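Local coordinates for (R)-specific secondary-alkylsulfatase (Pseudomonas sp., PDB 4AXH), which hydrolyses secondary alkyl sulfates enantioselectively with strict inversion of configuration, turning (R)-sulfate esters into (S)-alcohols at a two-zinc centre, at residues 285-291 / 333-339; 178-184 / 308-312; 311-315 / 368-372; 315-319 / 375-379; 326-330 / 426-431. One frame throughout, in Å; residues are numbered along the deposited sequence.

Interaction 1: residues 285-291 / 333-339; sequences QLTLGSE and WAGYIDA. With ZN (zinc ion), chain D.
A strand leaves its sheet and turns across the flank of a helix. Residues 285-286 end strand 280-286; from Thr-287 to Ser-290 the chain makes a type II beta turn with Gly-289 at phi 93°, and it then runs on to the metal ligand Glu-291. Residues 333-339 are regular helix. The CA atoms come closest at Thr-287 and Tyr-336 (5.9 Å) and at Ser-290 and Trp-333 (4.5 Å), so one helical turn spans the beta turn.

Tyr-336 (chi1 m) points into the turn. CA of Thr-287 sits 3.6 Å from its ring centroid, almost exactly on the ring normal, a CH-pi contact, while Tyr-336 OH donates a hydrogen bond of 3.0 Å to Leu-288 O. Trp-333 (chi1 t) offers a ring face to Ser-290, whose CB lies 4.1 Å from the centroid of the five-membered ring, and Trp-333 CZ2 comes within 3.5 Å of Glu-291 CB. Gln-285 NE2 packs 3.4 Å from Ala-339 CB, while Gln-285 OE1 is hydrogen-bonded to Asn-297 ND2. Past the two rings, Glu-291 OE2 binds a zinc ion at 2.2 Å, which a water also binds at 2.1 Å.

Within the metallo-beta-lactamase fold, the contact seats helix 330-344 against the sheet edge formed by strands 272-277 and 280-286, where Gln-285 and Ala-339 both touch Tyr-272; on its other flank the helix packs on helix 362-388, with Trp-333 stacked on Tyr-376.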
# COMPACT_ATOMS: atom_id res chain seq x y z
N GLN A 285 3.05 10.96 -23.76
CA GLN A 285 2.42 9.68 -23.42
C GLN A 285 2.15 9.66 -21.92
O GLN A 285 3.11 9.60 -21.15
CB GLN A 285 3.32 8.49 -23.81
CG GLN A 285 2.80 7.13 -23.27
CD GLN A 285 3.82 6.02 -23.19
OE1 GLN A 285 5.05 6.23 -23.32
NE2 GLN A 285 3.32 4.81 -22.94
N LEU A 286 0.88 9.68 -21.50
CA LEU A 286 0.55 9.65 -20.08
C LEU A 286 0.97 8.33 -19.43
O LEU A 286 0.53 7.27 -19.88
CB LEU A 286 -0.97 9.86 -19.88
CG LEU A 286 -1.55 11.29 -19.94
CD1 LEU A 286 -3.06 11.24 -19.72
CD2 LEU A 286 -0.98 12.16 -18.87
N THR A 287 1.80 8.39 -18.39
CA THR A 287 2.24 7.21 -17.61
C THR A 287 1.78 7.35 -16.16
O THR A 287 2.55 7.12 -15.23
CB THR A 287 3.74 6.96 -17.73
OG1 THR A 287 4.41 8.09 -17.22
CG2 THR A 287 4.19 6.71 -19.15
N LEU A 288 0.50 7.71 -15.98
CA LEU A 288 -0.09 7.96 -14.65
C LEU A 288 -0.06 6.81 -13.68
O LEU A 288 -0.56 5.71 -13.97
CB LEU A 288 -1.51 8.56 -14.73
CG LEU A 288 -1.75 9.73 -15.72
CD1 LEU A 288 -3.21 10.12 -15.73
CD2 LEU A 288 -0.88 10.96 -15.40
N GLY A 289 0.54 7.09 -12.51
CA GLY A 289 0.63 6.17 -11.38
C GLY A 289 1.87 5.30 -11.27
O GLY A 289 2.00 4.52 -10.31
N SER A 290 2.79 5.36 -12.27
CA SER A 290 4.02 4.55 -12.23
C SER A 290 5.04 5.17 -11.22
O SER A 290 4.80 5.08 -10.03
CB SER A 290 4.57 4.36 -13.65
OG SER A 290 4.81 5.58 -14.31
N GLU A 291 6.12 5.84 -11.69
CA GLU A 291 7.10 6.48 -10.82
C GLU A 291 6.48 7.69 -10.04
O GLU A 291 6.94 8.02 -8.95
CB GLU A 291 8.32 6.90 -11.66
CG GLU A 291 9.48 7.45 -10.85
CD GLU A 291 9.47 8.96 -10.72
OE1 GLU A 291 8.70 9.61 -11.47
OE2 GLU A 291 10.28 9.49 -9.93
N TRP A 333 3.74 0.24 -14.03
CA TRP A 333 5.04 0.75 -14.43
C TRP A 333 5.60 -0.06 -15.64
O TRP A 333 5.89 0.55 -16.67
CB TRP A 333 6.01 0.66 -13.23
CG TRP A 333 7.14 1.64 -13.24
CD1 TRP A 333 7.85 2.09 -14.32
CD2 TRP A 333 7.79 2.17 -12.08
NE1 TRP A 333 8.90 2.88 -13.91
CE2 TRP A 333 8.88 2.96 -12.54
CE3 TRP A 333 7.54 2.07 -10.68
CZ2 TRP A 333 9.70 3.67 -11.65
CZ3 TRP A 333 8.39 2.72 -9.81
CH2 TRP A 333 9.42 3.55 -10.29
N ALA A 334 5.67 -1.41 -15.53
CA ALA A 334 6.13 -2.27 -16.62
C ALA A 334 5.29 -2.10 -17.89
O ALA A 334 5.86 -2.04 -18.99
CB ALA A 334 6.18 -3.73 -16.18
N GLY A 335 3.98 -1.95 -17.73
CA GLY A 335 3.04 -1.72 -18.84
C GLY A 335 3.27 -0.42 -19.61
O GLY A 335 3.06 -0.37 -20.83
N TYR A 336 3.72 0.64 -18.89
CA TYR A 336 4.00 1.94 -19.50
C TYR A 336 5.36 1.95 -20.22
O TYR A 336 5.55 2.67 -21.21
CB TYR A 336 3.96 3.04 -18.43
CG TYR A 336 2.57 3.39 -17.93
CD1 TYR A 336 1.53 3.65 -18.82
CD2 TYR A 336 2.31 3.54 -16.58
CE1 TYR A 336 0.27 4.00 -18.38
CE2 TYR A 336 1.04 3.88 -16.12
CZ TYR A 336 0.02 4.11 -17.03
OH TYR A 336 -1.22 4.52 -16.61
N ILE A 337 6.33 1.18 -19.70
CA ILE A 337 7.65 1.05 -20.32
C ILE A 337 7.44 0.33 -21.66
O ILE A 337 7.88 0.82 -22.70
CB ILE A 337 8.66 0.31 -19.37
CG1 ILE A 337 9.01 1.18 -18.15
CG2 ILE A 337 9.93 -0.07 -20.15
CD1 ILE A 337 9.65 0.53 -16.98
N ASP A 338 6.67 -0.79 -21.63
CA ASP A 338 6.34 -1.63 -22.79
C ASP A 338 5.55 -0.85 -23.82
O ASP A 338 5.81 -1.00 -25.01
CB ASP A 338 5.59 -2.86 -22.31
CG ASP A 338 5.42 -3.98 -23.32
OD1 ASP A 338 6.39 -4.25 -24.09
OD2 ASP A 338 4.36 -4.67 -23.26
N ALA A 339 4.60 0.01 -23.39
CA ALA A 339 3.81 0.83 -24.31
C ALA A 339 4.71 1.87 -24.97
O ALA A 339 4.54 2.16 -26.17
CB ALA A 339 2.66 1.49 -23.60
ZN ZN D . 10.42 11.64 -10.17
O HOH W 1 11.92 12.62 -9.11

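Interaction 2: residues 178-184 / 308-312; sequences SHSHIDH and TADNA. With ZN (zinc ion), chain D; ZN (zinc ion), chain C.
Asp-310 loses more surface here than any other residue. It lies in the type II' beta turn Thr-308 to Asn-311, closed by a 2.8 Å hydrogen bond from Asn-311 N to Thr-308 O, with Ala-309 at phi 49° and psi -122°. With chi1 m, Asp-310 reaches toward residues 178-184, and its OD2 bridges the zinc ions, 2.2 Å from the one in chain D and 2.1 Å from the one in chain C.

Ala-309 comes next. It marks the closest backbone approach, its CA 5.7 Å from that of Ser-178, and the CB atoms of Ala-309 and Ser-178 touch at 3.7 Å.

His-179 (chi1 p) binds zinc D through NE2 at 2.1 Å, and its ND1 is oriented by a 2.6 Å hydrogen bond to Ser-178 OG. From there the loop leads to His-181, the N-cap of a helix, whose ND1 binds zinc D at 2.1 Å. The first turn of that helix supplies two of the ligands of the chain C zinc: Asp-183 OD2 at 2.2 Å and His-184 NE2 at 2.0 Å, with His-184 ND1 held by Asp-148. Water 1 lies 2.1 Å from each metal and makes a weak 2.7 Å hydrogen bond to Asp-183 OD1.

Glu-291 and His-355 complete the two shells. The sequence His-Ser-His-Ile-Asp-His is the HxHxDH signature of the metallo-beta-lactamase superfamily, here forming its binuclear zinc site.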
# COMPACT_ATOMS: atom_id res chain seq x y z
N SER A 178 7.61 17.07 -16.69
CA SER A 178 7.47 15.63 -16.97
C SER A 178 6.50 14.95 -15.99
O SER A 178 5.71 14.10 -16.41
CB SER A 178 8.83 14.94 -16.95
OG SER A 178 9.44 14.94 -15.66
N HIS A 179 6.59 15.31 -14.70
CA HIS A 179 5.78 14.72 -13.64
C HIS A 179 5.75 15.61 -12.38
O HIS A 179 6.52 16.59 -12.27
CB HIS A 179 6.25 13.27 -13.29
CG HIS A 179 7.65 13.16 -12.79
ND1 HIS A 179 8.74 13.43 -13.61
CD2 HIS A 179 8.11 12.76 -11.58
CE1 HIS A 179 9.81 13.18 -12.88
NE2 HIS A 179 9.48 12.79 -11.64
N SER A 180 4.88 15.23 -11.42
CA SER A 180 4.65 15.94 -10.16
C SER A 180 5.72 15.77 -9.05
O SER A 180 5.35 15.69 -7.88
CB SER A 180 3.24 15.65 -9.65
OG SER A 180 3.07 14.27 -9.42
N HIS A 181 7.04 15.79 -9.39
CA HIS A 181 8.09 15.72 -8.37
C HIS A 181 8.88 17.02 -8.27
O HIS A 181 9.15 17.65 -9.30
CB HIS A 181 9.02 14.52 -8.54
CG HIS A 181 8.40 13.20 -8.20
ND1 HIS A 181 8.86 12.02 -8.77
CD2 HIS A 181 7.37 12.91 -7.38
CE1 HIS A 181 8.08 11.06 -8.28
NE2 HIS A 181 7.19 11.55 -7.42
N ILE A 182 9.21 17.44 -7.04
CA ILE A 182 9.90 18.71 -6.77
C ILE A 182 11.21 18.91 -7.54
O ILE A 182 11.57 20.05 -7.85
CB ILE A 182 10.02 19.07 -5.27
CG1 ILE A 182 8.91 18.40 -4.43
CG2 ILE A 182 9.98 20.60 -5.07
CD1 ILE A 182 9.18 18.24 -2.85
N ASP A 183 11.90 17.83 -7.90
CA ASP A 183 13.15 17.91 -8.66
C ASP A 183 12.91 18.19 -10.13
O ASP A 183 13.85 18.31 -10.93
CB ASP A 183 14.04 16.65 -8.44
CG ASP A 183 13.37 15.28 -8.53
OD1 ASP A 183 12.19 15.15 -8.11
OD2 ASP A 183 14.03 14.33 -8.99
N HIS A 184 11.63 18.35 -10.50
CA HIS A 184 11.26 18.60 -11.88
C HIS A 184 10.54 19.92 -12.11
O HIS A 184 10.70 20.50 -13.19
CB HIS A 184 10.55 17.37 -12.46
CG HIS A 184 11.41 16.15 -12.41
ND1 HIS A 184 12.29 15.85 -13.42
CD2 HIS A 184 11.57 15.25 -11.41
CE1 HIS A 184 12.96 14.77 -13.02
NE2 HIS A 184 12.55 14.37 -11.82
N THR A 308 11.93 9.61 -21.24
CA THR A 308 11.15 8.77 -20.31
C THR A 308 11.03 9.32 -18.91
O THR A 308 10.75 8.54 -17.99
CB THR A 308 11.76 7.38 -20.26
OG1 THR A 308 13.05 7.47 -19.66
CG2 THR A 308 11.86 6.75 -21.63
N ALA A 309 11.26 10.65 -18.71
CA ALA A 309 11.20 11.29 -17.40
C ALA A 309 12.05 10.44 -16.42
O ALA A 309 13.23 10.20 -16.72
CB ALA A 309 9.74 11.39 -16.94
N ASP A 310 11.45 9.95 -15.30
CA ASP A 310 12.06 9.06 -14.28
C ASP A 310 11.48 7.64 -14.33
O ASP A 310 11.65 6.85 -13.37
CB ASP A 310 11.83 9.60 -12.87
CG ASP A 310 12.34 10.99 -12.60
OD1 ASP A 310 12.90 11.62 -13.53
OD2 ASP A 310 12.18 11.46 -11.44
N ASN A 311 10.77 7.32 -15.46
CA ASN A 311 10.12 6.04 -15.65
C ASN A 311 11.05 4.86 -15.90
O ASN A 311 10.64 3.71 -15.67
CB ASN A 311 9.08 6.15 -16.74
CG ASN A 311 8.04 7.15 -16.37
OD1 ASN A 311 7.51 7.12 -15.25
ND2 ASN A 311 7.81 8.10 -17.25
N ALA A 312 12.27 5.12 -16.38
CA ALA A 312 13.21 4.04 -16.65
C ALA A 312 14.64 4.52 -16.52
O ALA A 312 15.37 4.54 -17.50
CB ALA A 312 12.95 3.47 -18.05
ZN ZN D . 10.42 11.64 -10.17
ZN ZN C . 13.39 13.01 -10.58
O HOH W 1 11.92 12.62 -9.11

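Interaction 3: residues 311-315 / 368-372; sequences NAPPA and YLADQ
A loop with two consecutive prolines passes beside one turn of a helix. Residues 368-372 are helical; residues 311-315 lack regular structure, and Pro-314 (phi -79°, psi 53°) centres an inverse gamma turn closed by Ala-315 N to Pro-313 O at 2.8 Å. The backbones come nearest at Ala-312 and Gln-372, whose CA atoms are 6.2 Å apart.

The apolar part is small. Ala-312 points its CB at the helix, 3.8 Å from Gln-372 CG and 4.3 Å from Tyr-368 CE1.

Polar contacts follow the loop carbonyls. Tyr-368, with chi1 t, extends its hydroxyl to 2.7 Å from Ala-312 O, and the same hydroxyl takes a hydrogen bond from Gln-353; Pro-314 CD lies in van der Waals contact with Tyr-368 OH at 3.6 Å. Gln-372 (chi1 and chi2 both m) gives a weak hydrogen bond of 3.1 Å from NE2 to Pro-313 O.

Water extends this link: water 2 stands 2.5 Å from Gln-372 OE1 and 2.9 Å from Ala-315 O.

The contact fastens the loop that follows the zinc ligand Asp-310 to helix 362-388. Leu-369 and Gln-372 of that helix also pack on helix 330-344, while Asp-371 forms a salt bridge with Arg-588 of the second subunit.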
# COMPACT_ATOMS: atom_id res chain seq x y z
N ASN A 311 10.77 7.32 -15.46
CA ASN A 311 10.12 6.04 -15.65
C ASN A 311 11.05 4.86 -15.90
O ASN A 311 10.64 3.71 -15.67
CB ASN A 311 9.08 6.15 -16.74
CG ASN A 311 8.04 7.15 -16.37
OD1 ASN A 311 7.51 7.12 -15.25
ND2 ASN A 311 7.81 8.10 -17.25
N ALA A 312 12.27 5.12 -16.38
CA ALA A 312 13.21 4.04 -16.65
C ALA A 312 14.64 4.52 -16.52
O ALA A 312 15.37 4.54 -17.50
CB ALA A 312 12.95 3.47 -18.05
N PRO A 313 15.09 4.88 -15.30
CA PRO A 313 16.47 5.37 -15.16
C PRO A 313 17.52 4.24 -15.09
O PRO A 313 17.16 3.08 -14.88
CB PRO A 313 16.40 6.19 -13.87
CG PRO A 313 15.37 5.54 -13.05
CD PRO A 313 14.39 4.91 -13.99
N PRO A 314 18.82 4.56 -15.22
CA PRO A 314 19.88 3.53 -15.19
C PRO A 314 20.27 3.02 -13.81
O PRO A 314 21.46 3.00 -13.45
CB PRO A 314 21.07 4.19 -15.89
CG PRO A 314 20.64 5.52 -16.30
CD PRO A 314 19.40 5.87 -15.54
N ALA A 315 19.25 2.58 -13.04
CA ALA A 315 19.28 1.98 -11.70
C ALA A 315 17.87 1.54 -11.40
O ALA A 315 16.93 2.05 -12.01
CB ALA A 315 19.73 3.01 -10.66
N TYR A 368 17.39 -1.79 -23.67
CA TYR A 368 17.29 -1.07 -22.41
C TYR A 368 15.84 -1.04 -21.95
O TYR A 368 15.55 -1.56 -20.87
CB TYR A 368 17.92 0.32 -22.57
CG TYR A 368 17.91 1.21 -21.35
CD1 TYR A 368 16.78 1.98 -21.03
CD2 TYR A 368 19.05 1.41 -20.59
CE1 TYR A 368 16.78 2.84 -19.93
CE2 TYR A 368 19.06 2.26 -19.48
CZ TYR A 368 17.92 3.00 -19.18
OH TYR A 368 17.92 3.88 -18.12
N LEU A 369 14.92 -0.60 -22.81
CA LEU A 369 13.48 -0.59 -22.53
C LEU A 369 12.91 -1.93 -22.15
O LEU A 369 12.23 -2.04 -21.14
CB LEU A 369 12.68 0.03 -23.67
CG LEU A 369 12.83 1.54 -23.81
CD1 LEU A 369 11.97 2.06 -24.93
CD2 LEU A 369 12.53 2.22 -22.47
N ALA A 370 13.22 -2.97 -22.92
CA ALA A 370 12.73 -4.30 -22.65
C ALA A 370 13.27 -4.83 -21.33
O ALA A 370 12.52 -5.48 -20.61
CB ALA A 370 13.09 -5.22 -23.78
N ASP A 371 14.54 -4.52 -20.98
CA ASP A 371 15.16 -4.94 -19.70
C ASP A 371 14.44 -4.25 -18.53
O ASP A 371 14.10 -4.92 -17.56
CB ASP A 371 16.67 -4.60 -19.68
CG ASP A 371 17.58 -5.46 -20.56
OD1 ASP A 371 17.09 -6.42 -21.17
OD2 ASP A 371 18.79 -5.18 -20.61
N GLN A 372 14.17 -2.92 -18.67
CA GLN A 372 13.47 -2.08 -17.70
C GLN A 372 12.08 -2.65 -17.45
O GLN A 372 11.77 -2.99 -16.31
CB GLN A 372 13.40 -0.61 -18.18
CG GLN A 372 14.74 0.16 -18.18
CD GLN A 372 15.29 0.53 -16.81
OE1 GLN A 372 14.57 0.70 -15.83
NE2 GLN A 372 16.61 0.70 -16.73
O HOH W 2 14.47 1.65 -13.54

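Interaction 4: residues 315-319 / 375-379; sequences AMHNL and MYAFL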
# COMPACT_ATOMS: atom_id res chain seq x y z
N ALA A 315 19.25 2.58 -13.04
CA ALA A 315 19.28 1.98 -11.70
C ALA A 315 17.87 1.54 -11.40
O ALA A 315 16.93 2.05 -12.01
CB ALA A 315 19.73 3.01 -10.66
N MET A 316 17.71 0.59 -10.48
CA MET A 316 16.39 0.14 -10.06
C MET A 316 15.78 1.29 -9.29
O MET A 316 16.48 1.92 -8.49
CB MET A 316 16.49 -1.11 -9.16
CG MET A 316 15.14 -1.71 -8.86
SD MET A 316 15.18 -3.16 -7.81
CE MET A 316 15.17 -4.51 -9.02
N HIS A 317 14.51 1.64 -9.56
CA HIS A 317 13.86 2.73 -8.82
C HIS A 317 13.12 2.15 -7.61
O HIS A 317 13.14 0.92 -7.39
CB HIS A 317 12.92 3.54 -9.74
CG HIS A 317 12.82 5.01 -9.46
ND1 HIS A 317 12.73 5.51 -8.15
CD2 HIS A 317 12.73 6.05 -10.32
CE1 HIS A 317 12.60 6.82 -8.26
NE2 HIS A 317 12.59 7.20 -9.55
N ASN A 318 12.49 3.01 -6.81
CA ASN A 318 11.79 2.52 -5.62
C ASN A 318 10.33 2.21 -5.86
O ASN A 318 9.64 2.97 -6.54
CB ASN A 318 11.87 3.56 -4.50
CG ASN A 318 13.21 3.67 -3.82
OD1 ASN A 318 13.73 2.71 -3.18
ND2 ASN A 318 13.73 4.89 -3.84
N LEU A 319 9.83 1.14 -5.25
CA LEU A 319 8.41 0.83 -5.23
C LEU A 319 7.88 1.41 -3.90
O LEU A 319 6.70 1.74 -3.78
CB LEU A 319 8.12 -0.68 -5.36
CG LEU A 319 8.42 -1.26 -6.72
CD1 LEU A 319 8.28 -2.77 -6.72
CD2 LEU A 319 7.58 -0.60 -7.83
N MET A 375 12.25 -5.91 -15.66
CA MET A 375 12.67 -5.74 -14.25
C MET A 375 11.49 -5.46 -13.34
O MET A 375 11.39 -6.07 -12.27
CB MET A 375 13.76 -4.68 -14.12
CG MET A 375 14.12 -4.32 -12.71
SD MET A 375 15.34 -3.01 -12.50
CE MET A 375 14.72 -1.72 -13.52
N TYR A 376 10.57 -4.59 -13.78
CA TYR A 376 9.39 -4.26 -13.01
C TYR A 376 8.37 -5.36 -13.00
O TYR A 376 7.86 -5.69 -11.92
CB TYR A 376 8.83 -2.86 -13.36
CG TYR A 376 9.79 -1.76 -12.96
CD1 TYR A 376 10.06 -1.50 -11.61
CD2 TYR A 376 10.51 -1.05 -13.91
CE1 TYR A 376 11.01 -0.55 -11.24
CE2 TYR A 376 11.44 -0.09 -13.55
CZ TYR A 376 11.68 0.17 -12.20
OH TYR A 376 12.58 1.13 -11.81
N ALA A 377 8.12 -6.01 -14.17
CA ALA A 377 7.17 -7.13 -14.24
C ALA A 377 7.66 -8.27 -13.40
O ALA A 377 6.85 -8.91 -12.73
CB ALA A 377 6.95 -7.57 -15.67
N PHE A 378 9.00 -8.48 -13.34
CA PHE A 378 9.58 -9.53 -12.51
C PHE A 378 9.29 -9.25 -11.02
O PHE A 378 8.92 -10.16 -10.27
CB PHE A 378 11.10 -9.67 -12.74
CG PHE A 378 11.82 -10.49 -11.72
CD1 PHE A 378 11.70 -11.88 -11.70
CD2 PHE A 378 12.60 -9.88 -10.73
CE1 PHE A 378 12.38 -12.65 -10.74
CE2 PHE A 378 13.25 -10.65 -9.75
CZ PHE A 378 13.13 -12.04 -9.76
N LEU A 379 9.47 -8.01 -10.60
CA LEU A 379 9.25 -7.66 -9.21
C LEU A 379 7.84 -8.01 -8.79
O LEU A 379 7.68 -8.75 -7.84
CB LEU A 379 9.60 -6.19 -8.93
CG LEU A 379 11.08 -5.88 -8.85
CD1 LEU A 379 11.31 -4.37 -8.94
CD2 LEU A 379 11.71 -6.47 -7.60
O HOH W 2 14.47 1.65 -13.54
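Methyl groups and sulfur make up the heart of this contact. Met-316 lies extended (chi1 and chi2 both t), bringing its CE to 3.8 Å from Met-375 SD and 3.9 Å from Leu-379 CD1. Leu-319 continues the patch, its CD1 packing 4.1 Å from CD1 of the same Leu-379. Met-375 and Leu-379, one helical turn apart, thus present one apolar face to Met-316 and Leu-319, three residues apart on the loop. The backbones stay well separated, the closest CA atoms being those of Met-316 and Met-375 at 8.1 Å, so the side chains span the gap.

Within the fold, this is where a loop of the metallo-beta-lactamase domain, carrying the sulfate-binding residues Asn-318 and Leu-319, lies against helix 362-388. Helix 420-431 shares the same core: Leu-379 also packs on Leu-420 and Leu-424, and Leu-319 on Val-427.

Toward the polar side stands Tyr-376, its ring stacked on Trp-333. Its OH accepts a 3.0 Å hydrogen bond from His-317 N and lies 3.2 Å from His-317 CB, anchoring the loop backbone immediately before the sulfate-binding residues. Water 2 sits 2.6 Å from the same OH and 2.9 Å from Ala-315 O. The imidazole of His-317 leads away from the helix; its ND1 accepts a 2.8 Å hydrogen bond from Asn-318 N, and its NE2 makes a weak hydrogen bond to the zinc ligand Glu-291.

Interaction 5: residues 326-330 / 426-431; sequences EVRDA and AVYQRY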
# COMPACT_ATOMS: atom_id res chain seq x y z
N GLU A 326 3.37 6.06 -0.13
CA GLU A 326 2.43 5.00 -0.52
C GLU A 326 3.17 4.14 -1.59
O GLU A 326 3.89 4.69 -2.44
CB GLU A 326 1.16 5.60 -1.17
CG GLU A 326 0.31 6.45 -0.25
CD GLU A 326 -0.92 7.10 -0.87
OE1 GLU A 326 -1.34 6.67 -1.97
OE2 GLU A 326 -1.47 8.03 -0.25
N VAL A 327 3.01 2.80 -1.53
CA VAL A 327 3.58 1.86 -2.50
C VAL A 327 3.16 2.19 -3.91
O VAL A 327 2.04 2.64 -4.13
CB VAL A 327 3.28 0.38 -2.21
CG1 VAL A 327 4.44 -0.32 -1.54
CG2 VAL A 327 1.99 0.19 -1.43
N ARG A 328 4.05 1.92 -4.87
CA ARG A 328 3.82 2.11 -6.30
C ARG A 328 3.42 0.78 -6.94
O ARG A 328 3.60 -0.28 -6.34
CB ARG A 328 5.07 2.70 -6.97
CG ARG A 328 5.28 4.11 -6.58
CD ARG A 328 6.71 4.45 -6.63
NE ARG A 328 6.92 5.91 -6.52
CZ ARG A 328 8.12 6.48 -6.36
NH1 ARG A 328 9.22 5.72 -6.29
NH2 ARG A 328 8.22 7.81 -6.24
N ASP A 329 2.81 0.85 -8.14
CA ASP A 329 2.36 -0.34 -8.87
C ASP A 329 3.38 -0.68 -9.98
O ASP A 329 3.39 -0.05 -11.07
CB ASP A 329 0.95 -0.13 -9.46
CG ASP A 329 0.34 -1.33 -10.16
OD1 ASP A 329 0.97 -2.43 -10.12
OD2 ASP A 329 -0.77 -1.18 -10.73
N ALA A 330 4.20 -1.73 -9.70
CA ALA A 330 5.21 -2.28 -10.62
C ALA A 330 4.56 -2.81 -11.89
O ALA A 330 5.14 -2.63 -12.97
CB ALA A 330 6.03 -3.38 -9.94
N ALA A 426 8.03 -4.72 -0.59
CA ALA A 426 7.02 -3.73 -0.98
C ALA A 426 5.83 -4.34 -1.72
O ALA A 426 4.69 -3.95 -1.44
CB ALA A 426 7.65 -2.59 -1.81
N VAL A 427 6.09 -5.26 -2.69
CA VAL A 427 5.03 -5.96 -3.49
C VAL A 427 4.16 -6.80 -2.50
O VAL A 427 2.94 -6.81 -2.63
CB VAL A 427 5.56 -6.78 -4.72
CG1 VAL A 427 4.42 -7.41 -5.53
CG2 VAL A 427 6.42 -5.92 -5.64
N TYR A 428 4.80 -7.43 -1.48
CA TYR A 428 4.13 -8.17 -0.42
C TYR A 428 3.24 -7.21 0.36
O TYR A 428 2.07 -7.53 0.52
CB TYR A 428 5.14 -8.86 0.50
CG TYR A 428 4.51 -9.81 1.50
CD1 TYR A 428 3.98 -9.33 2.71
CD2 TYR A 428 4.45 -11.18 1.26
CE1 TYR A 428 3.41 -10.21 3.64
CE2 TYR A 428 3.88 -12.05 2.18
CZ TYR A 428 3.37 -11.57 3.37
OH TYR A 428 2.82 -12.45 4.26
N GLN A 429 3.78 -6.05 0.83
CA GLN A 429 3.03 -4.99 1.53
C GLN A 429 1.83 -4.52 0.68
O GLN A 429 0.70 -4.48 1.19
CB GLN A 429 3.96 -3.79 1.86
CG GLN A 429 3.21 -2.51 2.30
CD GLN A 429 4.07 -1.25 2.33
OE1 GLN A 429 5.19 -1.25 2.85
NE2 GLN A 429 3.52 -0.14 1.85
N ARG A 430 2.08 -4.16 -0.60
CA ARG A 430 1.04 -3.69 -1.51
C ARG A 430 -0.14 -4.68 -1.68
O ARG A 430 -1.28 -4.26 -1.60
CB ARG A 430 1.62 -3.16 -2.84
CG ARG A 430 0.84 -3.53 -4.10
CD ARG A 430 0.62 -2.40 -5.10
NE ARG A 430 -0.24 -2.92 -6.17
CZ ARG A 430 -1.18 -2.24 -6.80
NH1 ARG A 430 -1.40 -0.97 -6.51
NH2 ARG A 430 -1.93 -2.83 -7.73
N TYR A 431 0.12 -5.99 -1.86
CA TYR A 431 -0.93 -6.98 -2.08
C TYR A 431 -1.44 -7.64 -0.81
O TYR A 431 -2.58 -8.09 -0.79
CB TYR A 431 -0.48 -8.08 -3.09
CG TYR A 431 -0.38 -7.63 -4.52
CD1 TYR A 431 -1.52 -7.54 -5.32
CD2 TYR A 431 0.85 -7.32 -5.10
CE1 TYR A 431 -1.44 -7.10 -6.65
CE2 TYR A 431 0.94 -6.93 -6.43
CZ TYR A 431 -0.20 -6.82 -7.22
OH TYR A 431 -0.10 -6.38 -8.53
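Ala-426 opens the helical segment by receiving Val-327, whose CG1 lies 3.6 Å from Ala-426 O and 3.9 Å from Ala-426 CB. Val-327 loses the most area of any residue in the contact, and it fits against the helix because Ala-426, Gln-429 and Arg-430 lie on one face. Gln-429 flanks the valine with its NE2 3.5 Å from Val-327 CG1; its OE1 turns instead to the backbone N of Phe-434 of the second subunit.

The contact thus joins the loop that leads into helix 330-344, part of the metallo-beta-lactamase domain, to helix 420-431 of the alkylsulfatase dimerisation region. Arg-328, a sulfate-binding residue between the contacting Val-327 and Asp-329, points away from the helix and hydrogen-bonds Asn-318.

Arg-430 comes nearest in backbone terms, its CA 6.2 Å from that of Val-327. Its CB packs 3.7 Å from Val-327 CG2, and its guanidinium lies with one face over the Asp-329 carboxylate: NH2 to OD2 is a long 3.6 Å, an attraction of charges alone. Asp-329 is also the N-cap of helix 330-344, and Arg-430 has a second, weak ion pair with Glu-326 of the second subunit. At Tyr-431 the hydroxyl stays 4.4 Å from Asp-329 OD1 and bonds to Asn-380.

Interactions 2 to 5 each use a part of the loop between strand 305-307 and helix 330-344, while interaction 1 brings Glu-291 and that helix to the same site. Interactions 1 and 2 meet at the chain D zinc and share water 1; there Glu-291 OE2 lies 3.1 Å from Asp-310 OD2. After Asp-310 the loop passes through interactions 3 and 4, whose centres are 9 Å apart and which share Ala-315, water 2 and helix 362-388, and then reaches interaction 5. Arg-328 meets two other sulfate-binding residues, its NH1 2.8 Å from Asn-318 O and its N 2.9 Å from Leu-319 O. Trp-333 NE1, 2.6 Å from Asn-311 O, joins interaction 1 to interactions 2 and 3.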